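Enoyl-CoA hydratase subunit I (Geobacillus kaustophilus, PDB 2PBP) probably acts as a hydro-lyase of the crotonase family, adding water across the double bond of enoyl-CoA thioesters in beta-oxidation. Local coordinates at residues L20-P23 / D24-N27; A66-Q69 / E70-K73; A164-A168 / K169-Q173; P76-L79 / E80-Q84. All blocks are in the same frame, centred on the assembly; numbering follows the deposited sequence.

All four contacts are local, each turning one unbroken run of chain on itself, so none nests in or crosses another. Interaction 1 shapes the loop between strand 15-20 of the six-stranded sheet and helix 31-46. Interaction 2 starts the short helix 68-72 soon after strand 61-63, about 16 Å from interaction 1 between centres. Next along the chain comes interaction 4, on helix 76-82, which follows directly: the two touch where R78 packs on the backbone of K73, and both reach R31 at the start of helix 31-46. Interaction 3 comes last, joining strand 166-167 of the second sheet to helix 168-173, about 33 Å from interaction 4 between centres.

Interaction 1 (L20-P23 / D24-N27)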
loop_
_atom_site.group_PDB
_atom_site.type_symbol
_atom_site.label_atom_id
_atom_site.label_comp_id
_atom_site.label_asym_id
_atom_site.label_seq_id
_atom_site.Cartn_x
_atom_site.Cartn_y
_atom_site.Cartn_z
ATOM N N LEU A 20 -14.318 21.505 12.943
ATOM C CA LEU A 20 -13.578 22.698 13.348
ATOM C C LEU A 20 -14.634 23.796 13.316
ATOM O O LEU A 20 -15.326 23.964 12.307
ATOM C CB LEU A 20 -12.448 22.996 12.358
ATOM C CG LEU A 20 -11.508 21.818 12.075
ATOM C CD1 LEU A 20 -10.299 22.301 11.286
ATOM C CD2 LEU A 20 -11.064 21.186 13.383
ATOM N N ALA A 21 -14.758 24.537 14.413
ATOM C CA ALA A 21 -15.788 25.564 14.517
ATOM C C ALA A 21 -15.351 27.022 14.646
ATOM O O ALA A 21 -15.873 27.755 15.490
ATOM C CB ALA A 21 -16.726 25.212 15.666
ATOM N N ARG A 22 -14.403 27.448 13.815
ATOM C CA ARG A 22 -13.957 28.836 13.831
ATOM C C ARG A 22 -13.933 29.373 12.403
ATOM O O ARG A 22 -12.910 29.865 11.926
ATOM C CB ARG A 22 -12.569 28.965 14.475
ATOM C CG ARG A 22 -12.569 28.819 15.996
ATOM C CD ARG A 22 -13.460 29.871 16.671
ATOM N NE ARG A 22 -13.066 31.240 16.338
ATOM C CZ ARG A 22 -12.006 31.870 16.840
ATOM N NH1 ARG A 22 -11.216 31.267 17.718
ATOM N NH2 ARG A 22 -11.728 33.107 16.453
ATOM N N PRO A 23 -15.077 29.288 11.702
ATOM C CA PRO A 23 -15.183 29.765 10.321
ATOM C C PRO A 23 -14.871 31.250 10.182
ATOM O O PRO A 23 -14.484 31.704 9.111
ATOM C CB PRO A 23 -16.627 29.429 9.951
ATOM C CG PRO A 23 -17.338 29.550 11.261
ATOM C CD PRO A 23 -16.394 28.851 12.201
ATOM N N ASP A 24 -15.038 31.994 11.272
ATOM C CA ASP A 24 -14.762 33.429 11.276
ATOM C C ASP A 24 -13.293 33.702 10.941
ATOM O O ASP A 24 -12.943 34.787 10.475
ATOM C CB ASP A 24 -15.112 34.027 12.638
ATOM C CG ASP A 24 -14.384 33.348 13.777
ATOM O OD1 ASP A 24 -14.613 32.139 14.000
ATOM O OD2 ASP A 24 -13.579 34.021 14.448
ATOM N N VAL A 25 -12.434 32.716 11.187
ATOM C CA VAL A 25 -11.014 32.844 10.868
ATOM C C VAL A 25 -10.582 31.664 9.996
ATOM O O VAL A 25 -9.420 31.254 9.996
ATOM C CB VAL A 25 -10.138 32.908 12.146
ATOM C CG1 VAL A 25 -10.405 34.215 12.884
ATOM C CG2 VAL A 25 -10.430 31.725 13.058
ATOM N N LEU A 26 -11.540 31.129 9.247
ATOM C CA LEU A 26 -11.296 30.005 8.349
ATOM C C LEU A 26 -10.667 28.806 9.056
ATOM O O LEU A 26 -9.810 28.121 8.495
ATOM C CB LEU A 26 -10.407 30.452 7.184
ATOM C CG LEU A 26 -10.938 31.627 6.359
ATOM C CD1 LEU A 26 -9.979 31.919 5.218
ATOM C CD2 LEU A 26 -12.327 31.303 5.828
ATOM N N ASN A 27 -11.106 28.562 10.288
ATOM C CA ASN A 27 -10.624 27.446 11.099
ATOM C C ASN A 27 -9.103 27.389 11.188
ATOM O O ASN A 27 -8.509 26.315 11.098
ATOM C CB ASN A 27 -11.161 26.125 10.539
ATOM C CG ASN A 27 -12.675 26.091 10.501
ATOM O OD1 ASN A 27 -13.333 26.459 11.472
ATOM N ND2 ASN A 27 -13.236 25.650 9.378
#
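The side chain of R22 overlaps the methyl CG2 of V25 with the rim of one guanidinium face and turns an edge to the carboxylate of D24. The grip is side-on: R22 NE lies 2.9 Å from D24 OD1 and R22 NH2 2.9 Å from D24 OD2. Each oxygen offers its syn lone pair, and the two flat groups are only 14° from coplanar. Bends at chi2 (-59°) and chi3 (-58°) curl the arginine back on itself, which lets so long a chain meet an acid just two residues on.

Beneath this pair the backbone makes a tight turn, in the loop that joins strand 15-20 to helix 31-46 of the crotonase fold. R22 O accepts from V25 N at 3.0 Å and from N27 N at 2.8 Å, the two donors arriving at opposite faces of the carbonyl. P23 suits the turn because its ring holds phi near the helical value. N27, like L26 before it, has a positive phi, a conformation asparagine tolerates well. Its OD1 takes R22 N at 2.8 Å, nearly along the C=O axis, and its ND2 is bonded to R58 O. L20 CB packs against N27 CG at 3.6 Å.

Chemically, the buried amide of N27 is satisfied at both ends, which fixes its rotation and pins the end of the turn to the chain around R58, while the R22-D24 ion pair links the two arms on the more exposed side.

Interaction 2 (A66-Q69 / E70-K73); sequences ADIQ and EMAK
D67 OD2 accepts the backbone N-H of E70 at 2.9 Å, the donor coming from above the carboxylate plane. With CG placed between its backbone N and carbonyl carbon (chi1 57°), D67 turns its acid back over the first turn of helix 68-72, and aspartate is short enough to do so from the N-cap position. Its carbonyl serves the same turn, for D67 O takes M71 N at 3.2 Å, while I68 O takes A72 N at 2.7 Å. The other carboxylate oxygen is used as well: a water donates to D67 OD1 and to E70 OE1, at 2.7 and 2.8 Å, bridging two acids that would otherwise probably repel each other. If an alanine stood here, E70 N would probably be left with just its weak bond to the backbone carbonyl of that residue, and the water would lose one of its two anchors.

In crotonase relatives the chain leading into this helix supplies part of the oxyanion hole; here the cap probably helps to set where that chain becomes helical. On another side of the turn the flexible M71 bends at chi3, bringing its CE tightly against I68 CD1 at 3.4 Å, beside A66 O; M71 CG lies 4.2 Å from A66 CB. Farther out, I68 and M71 both pack on L135, and E70, extended beyond CG, reaches past A66 to receive R31 N on OE2.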
loop_
_atom_site.group_PDB
_atom_site.type_symbol
_atom_site.label_atom_id
_atom_site.label_comp_id
_atom_site.label_asym_id
_atom_site.label_seq_id
_atom_site.Cartn_x
_atom_site.Cartn_y
_atom_site.Cartn_z
ATOM N N ALA A 66 -1.883 28.573 10.942
ATOM C CA ALA A 66 -1.844 29.521 12.047
ATOM C C ALA A 66 -1.709 30.923 11.466
ATOM O O ALA A 66 -1.017 31.119 10.467
ATOM C CB ALA A 66 -0.664 29.212 12.963
ATOM N N ASP A 67 -2.372 31.892 12.090
ATOM C CA ASP A 67 -2.331 33.273 11.620
ATOM C C ASP A 67 -0.951 33.895 11.788
ATOM O O ASP A 67 -0.159 33.461 12.628
ATOM C CB ASP A 67 -3.361 34.118 12.369
ATOM C CG ASP A 67 -3.162 34.068 13.867
ATOM O OD1 ASP A 67 -3.547 33.056 14.492
ATOM O OD2 ASP A 67 -2.604 35.039 14.417
ATOM N N ILE A 68 -0.673 34.924 10.992
ATOM C CA ILE A 68 0.615 35.604 11.042
ATOM C C ILE A 68 0.895 36.249 12.393
ATOM O O ILE A 68 2.036 36.245 12.858
ATOM C CB ILE A 68 0.730 36.687 9.933
ATOM C CG1 ILE A 68 1.044 36.022 8.589
ATOM C CG2 ILE A 68 1.825 37.692 10.286
ATOM C CD1 ILE A 68 2.384 35.248 8.485
ATOM N N GLN A 69 -0.133 36.805 13.028
ATOM C CA GLN A 69 0.079 37.442 14.317
ATOM C C GLN A 69 0.674 36.461 15.324
ATOM O O GLN A 69 1.561 36.822 16.094
ATOM C CB GLN A 69 -1.228 38.023 14.862
ATOM C CG GLN A 69 -1.015 38.834 16.136
ATOM C CD GLN A 69 -2.218 39.673 16.514
ATOM O OE1 GLN A 69 -2.690 40.490 15.725
ATOM N NE2 GLN A 69 -2.716 39.478 17.729
ATOM N N GLU A 70 0.198 35.219 15.313
ATOM C CA GLU A 70 0.722 34.221 16.240
ATOM C C GLU A 70 2.137 33.800 15.844
ATOM O O GLU A 70 3.020 33.677 16.696
ATOM C CB GLU A 70 -0.199 32.998 16.290
ATOM C CG GLU A 70 0.345 31.845 17.130
ATOM C CD GLU A 70 -0.726 30.836 17.508
ATOM O OE1 GLU A 70 -1.647 31.206 18.265
ATOM O OE2 GLU A 70 -0.648 29.677 17.050
ATOM N N MET A 71 2.354 33.593 14.550
ATOM C CA MET A 71 3.668 33.185 14.064
ATOM C C MET A 71 4.722 34.275 14.224
ATOM O O MET A 71 5.889 33.980 14.480
ATOM C CB MET A 71 3.602 32.780 12.589
ATOM C CG MET A 71 2.746 31.559 12.302
ATOM S SD MET A 71 3.057 30.908 10.642
ATOM C CE MET A 71 2.089 32.018 9.634
ATOM N N ALA A 72 4.314 35.531 14.071
ATOM C CA ALA A 72 5.243 36.651 14.179
ATOM C C ALA A 72 5.838 36.797 15.575
ATOM O O ALA A 72 6.870 37.437 15.747
ATOM C CB ALA A 72 4.550 37.949 13.767
ATOM N N LYS A 73 5.184 36.207 16.570
ATOM C CA LYS A 73 5.673 36.279 17.944
ATOM C C LYS A 73 6.831 35.318 18.192
ATOM O O LYS A 73 7.577 35.465 19.161
ATOM C CB LYS A 73 4.554 35.931 18.926
ATOM C CG LYS A 73 3.383 36.891 18.957
ATOM C CD LYS A 73 2.350 36.417 19.975
ATOM C CE LYS A 73 2.966 36.276 21.364
ATOM N NZ LYS A 73 2.014 35.692 22.352
HETATM O O HOH W 1 -3.881 32.348 17.077
#

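Interaction 3 (A164-A168 / K169-Q173)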
loop_
_atom_site.group_PDB
_atom_site.type_symbol
_atom_site.label_atom_id
_atom_site.label_comp_id
_atom_site.label_asym_id
_atom_site.label_seq_id
_atom_site.Cartn_x
_atom_site.Cartn_y
_atom_site.Cartn_z
ATOM N N ALA A 164 1.892 27.084 -4.575
ATOM C CA ALA A 164 0.690 27.086 -5.404
ATOM C C ALA A 164 -0.370 26.137 -4.859
ATOM O O ALA A 164 -0.056 25.160 -4.181
ATOM C CB ALA A 164 1.044 26.699 -6.836
ATOM N N ARG A 165 -1.630 26.423 -5.166
ATOM C CA ARG A 165 -2.720 25.580 -4.695
ATOM C C ARG A 165 -3.036 24.438 -5.648
ATOM O O ARG A 165 -3.094 24.615 -6.865
ATOM C CB ARG A 165 -3.979 26.411 -4.472
ATOM C CG ARG A 165 -3.878 27.388 -3.327
ATOM C CD ARG A 165 -5.178 28.139 -3.179
ATOM N NE ARG A 165 -5.101 29.179 -2.162
ATOM C CZ ARG A 165 -6.094 30.015 -1.885
ATOM N NH1 ARG A 165 -7.238 29.926 -2.552
ATOM N NH2 ARG A 165 -5.942 30.941 -0.950
ATOM N N MET A 166 -3.255 23.267 -5.066
ATOM C CA MET A 166 -3.569 22.058 -5.809
ATOM C C MET A 166 -5.084 21.839 -5.769
ATOM O O MET A 166 -5.697 21.897 -4.703
ATOM C CB MET A 166 -2.835 20.884 -5.155
ATOM C CG MET A 166 -2.935 19.560 -5.869
ATOM S SD MET A 166 -2.232 18.275 -4.820
ATOM C CE MET A 166 -0.473 18.594 -4.993
ATOM N N SER A 167 -5.695 21.604 -6.927
ATOM C CA SER A 167 -7.138 21.379 -6.964
ATOM C C SER A 167 -7.445 19.983 -6.430
ATOM O O SER A 167 -6.568 19.123 -6.378
ATOM C CB SER A 167 -7.667 21.498 -8.396
ATOM O OG SER A 167 -7.127 20.478 -9.213
ATOM N N ALA A 168 -8.694 19.761 -6.037
ATOM C CA ALA A 168 -9.094 18.459 -5.523
ATOM C C ALA A 168 -8.864 17.384 -6.580
ATOM O O ALA A 168 -8.425 16.279 -6.267
ATOM C CB ALA A 168 -10.561 18.487 -5.110
ATOM N N LYS A 169 -9.151 17.715 -7.837
ATOM C CA LYS A 169 -8.976 16.759 -8.924
ATOM C C LYS A 169 -7.540 16.270 -9.112
ATOM O O LYS A 169 -7.318 15.075 -9.293
ATOM C CB LYS A 169 -9.498 17.345 -10.241
ATOM C CG LYS A 169 -9.387 16.394 -11.430
ATOM C CD LYS A 169 -10.027 15.035 -11.135
ATOM C CE LYS A 169 -11.503 15.164 -10.775
ATOM N NZ LYS A 169 -12.092 13.854 -10.365
ATOM N N GLU A 170 -6.560 17.169 -9.077
ATOM C CA GLU A 170 -5.187 16.717 -9.256
ATOM C C GLU A 170 -4.732 15.950 -8.027
ATOM O O GLU A 170 -3.934 15.021 -8.130
ATOM C CB GLU A 170 -4.226 17.880 -9.511
ATOM C CG GLU A 170 -2.936 17.401 -10.172
ATOM C CD GLU A 170 -1.916 18.499 -10.371
ATOM O OE1 GLU A 170 -2.322 19.659 -10.586
ATOM O OE2 GLU A 170 -0.704 18.193 -10.328
ATOM N N ALA A 171 -5.246 16.342 -6.865
ATOM C CA ALA A 171 -4.901 15.670 -5.619
ATOM C C ALA A 171 -5.363 14.218 -5.701
ATOM O O ALA A 171 -4.690 13.312 -5.212
ATOM C CB ALA A 171 -5.563 16.372 -4.439
ATOM N N GLU A 172 -6.516 14.001 -6.327
ATOM C CA GLU A 172 -7.048 12.653 -6.477
ATOM C C GLU A 172 -6.219 11.867 -7.486
ATOM O O GLU A 172 -5.926 10.694 -7.274
ATOM C CB GLU A 172 -8.505 12.690 -6.942
ATOM C CG GLU A 172 -9.065 11.303 -7.230
ATOM C CD GLU A 172 -10.484 11.339 -7.750
ATOM O OE1 GLU A 172 -10.743 12.102 -8.701
ATOM O OE2 GLU A 172 -11.336 10.597 -7.211
ATOM N N GLN A 173 -5.842 12.518 -8.580
ATOM C CA GLN A 173 -5.042 11.867 -9.612
ATOM C C GLN A 173 -3.678 11.458 -9.057
ATOM O O GLN A 173 -3.102 10.453 -9.478
ATOM C CB GLN A 173 -4.844 12.804 -10.807
ATOM C CG GLN A 173 -6.128 13.308 -11.463
ATOM C CD GLN A 173 -7.008 12.191 -12.000
ATOM O OE1 GLN A 173 -7.898 11.693 -11.305
ATOM N NE2 GLN A 173 -6.757 11.788 -13.241
HETATM O O HOH W 2 -4.210 20.987 -9.691
#
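M166 sets its sulfur against A171, with SD 3.8 Å from A171 CA and 3.9 Å from A171 CB. CG stands anti to the backbone N, and the chain extends before bending at chi3 (-75°), which carries the thioether alongside the helix. A flexible, buried methionine suits a place where it touches A171, W159, L174 and I176, while its backbone stays paired with F128 in the sheet.

S167 follows as the N-cap. Its hydroxyl, turned between the backbone N and the carbonyl carbon (chi1 65°), receives E170 N in a weak bond, long at 3.4 Å although nearly straight. S167 O is the firmer acceptor, taking A171 N at 3.1 Å. In return, S167 N donates to a water at 3.2 Å, and that water donates to E170 OE1, so serine and glutamate are placed as in a capping box but with a water between the glutamate and the serine amide.

A168 opens the helix, its carbonyl accepting E172 N at 3.0 Å. The small methyl suits a buried place against V180. Next in the chain, K169 bends at chi2 and chi3 to bring NZ to 2.8 Å from E172 OE1, about one turn on, a salt bridge along the outer side of the helix.

The whole is a strand-to-helix junction with a serine N-cap, linking the short edge strand 166-167 to helix 168-173 in the crotonase fold.

Interaction 4 (P76-L79 / E80-Q84); sequences PIRL and EWLNQ
CG of L82 stands anti to the carbonyl carbon (chi1 -82°) and that of R78 anti to the backbone N (chi1 172°), and these two torsions bring the leucine back against the arginine one turn earlier. L82 CD1 lies 4.1 Å from R78 CG and also over the rim of one guanidinium face. R78 is extended as far as NE, which forms a salt bridge with D74. L82 and Q84 also touch R31 of helix 31-46. Losing the branched end of L82 to an alanine here would probably remove the apolar contact over R78's guanidinium face and open a gap beside R31.

A second i to i+4 contact on this short surface helix, 76-82, sets I77 CG2 3.7 Å from W81 CD1, the side chains running side by side. The helix stops at N83, whose positive phi suits an asparagine; its N-H still bonds to L79 O at 3.0 Å. Q84 OE1 approaches L79 CD2 at 3.3 Å.

Chemically, Q84 N finds its acceptor in a water that also donates to L79 O (2.8 Å), its second donor, and to Q84 OE1. L82 lies against R78, whose charge is probably balanced by D74, which matters because R31, of like charge, is close by.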
loop_
_atom_site.group_PDB
_atom_site.type_symbol
_atom_site.label_atom_id
_atom_site.label_comp_id
_atom_site.label_asym_id
_atom_site.label_seq_id
_atom_site.Cartn_x
_atom_site.Cartn_y
_atom_site.Cartn_z
ATOM N N PRO A 76 13.526 31.206 17.151
ATOM C CA PRO A 76 14.069 29.858 17.354
ATOM C C PRO A 76 13.964 29.254 18.758
ATOM O O PRO A 76 13.532 28.113 18.914
ATOM C CB PRO A 76 15.521 30.000 16.898
ATOM C CG PRO A 76 15.424 31.050 15.828
ATOM C CD PRO A 76 14.499 32.064 16.457
ATOM N N ILE A 77 14.361 30.012 19.774
ATOM C CA ILE A 77 14.328 29.510 21.147
ATOM C C ILE A 77 12.912 29.365 21.697
ATOM O O ILE A 77 12.594 28.370 22.352
ATOM C CB ILE A 77 15.170 30.408 22.081
ATOM C CG1 ILE A 77 16.597 30.524 21.534
ATOM C CG2 ILE A 77 15.195 29.820 23.485
ATOM C CD1 ILE A 77 17.424 29.214 21.387
ATOM N N ARG A 78 12.066 30.356 21.431
ATOM C CA ARG A 78 10.679 30.309 21.878
ATOM C C ARG A 78 10.013 29.059 21.291
ATOM O O ARG A 78 9.282 28.347 21.983
ATOM C CB ARG A 78 9.931 31.570 21.419
ATOM C CG ARG A 78 8.421 31.539 21.657
ATOM C CD ARG A 78 7.776 32.859 21.227
ATOM N NE ARG A 78 6.328 32.759 21.033
ATOM C CZ ARG A 78 5.422 32.752 22.008
ATOM N NH1 ARG A 78 5.794 32.843 23.280
ATOM N NH2 ARG A 78 4.134 32.658 21.705
ATOM N N LEU A 79 10.276 28.790 20.014
ATOM C CA LEU A 79 9.699 27.622 19.352
ATOM C C LEU A 79 10.249 26.322 19.933
ATOM O O LEU A 79 9.509 25.353 20.115
ATOM C CB LEU A 79 9.967 27.678 17.845
ATOM C CG LEU A 79 9.152 28.741 17.099
ATOM C CD1 LEU A 79 9.699 28.934 15.689
ATOM C CD2 LEU A 79 7.682 28.317 17.072
ATOM N N GLU A 80 11.544 26.302 20.225
ATOM C CA GLU A 80 12.164 25.112 20.795
ATOM C C GLU A 80 11.467 24.733 22.104
ATOM O O GLU A 80 11.133 23.570 22.323
ATOM C CB GLU A 80 13.653 25.358 21.043
ATOM C CG GLU A 80 14.384 24.201 21.720
ATOM C CD GLU A 80 14.359 22.911 20.912
ATOM O OE1 GLU A 80 14.738 22.931 19.721
ATOM O OE2 GLU A 80 13.966 21.870 21.478
ATOM N N TRP A 81 11.233 25.714 22.968
ATOM C CA TRP A 81 10.568 25.441 24.240
ATOM C C TRP A 81 9.082 25.115 24.059
ATOM O O TRP A 81 8.523 24.316 24.810
ATOM C CB TRP A 81 10.730 26.628 25.196
ATOM C CG TRP A 81 12.123 26.797 25.760
ATOM C CD1 TRP A 81 12.907 27.912 25.681
ATOM C CD2 TRP A 81 12.862 25.840 26.536
ATOM N NE1 TRP A 81 14.087 27.713 26.362
ATOM C CE2 TRP A 81 14.087 26.452 26.896
ATOM C CE3 TRP A 81 12.612 24.530 26.965
ATOM C CZ2 TRP A 81 15.057 25.796 27.665
ATOM C CZ3 TRP A 81 13.579 23.876 27.731
ATOM C CH2 TRP A 81 14.787 24.514 28.072
ATOM N N LEU A 82 8.441 25.738 23.073
ATOM C CA LEU A 82 7.027 25.480 22.809
ATOM C C LEU A 82 6.791 24.031 22.392
ATOM O O LEU A 82 5.817 23.411 22.818
ATOM C CB LEU A 82 6.498 26.411 21.711
ATOM C CG LEU A 82 6.093 27.828 22.128
ATOM C CD1 LEU A 82 5.698 28.634 20.897
ATOM C CD2 LEU A 82 4.940 27.760 23.115
ATOM N N ASN A 83 7.681 23.504 21.554
ATOM C CA ASN A 83 7.573 22.127 21.072
ATOM C C ASN A 83 6.136 21.846 20.629
ATOM O O ASN A 83 5.554 20.809 20.956
ATOM C CB ASN A 83 8.000 21.158 22.180
ATOM C CG ASN A 83 8.106 19.725 21.694
ATOM O OD1 ASN A 83 8.215 19.470 20.496
ATOM N ND2 ASN A 83 8.087 18.780 22.628
ATOM N N GLN A 84 5.581 22.777 19.859
ATOM C CA GLN A 84 4.205 22.682 19.386
ATOM C C GLN A 84 3.905 21.497 18.476
ATOM O O GLN A 84 2.759 21.059 18.380
ATOM C CB GLN A 84 3.816 23.971 18.658
ATOM C CG GLN A 84 4.408 24.103 17.260
ATOM C CD GLN A 84 4.326 25.525 16.733
ATOM O OE1 GLN A 84 4.984 26.422 17.255
ATOM N NE2 GLN A 84 3.514 25.736 15.701
HETATM O O HOH W 3 7.235 24.864 18.512
#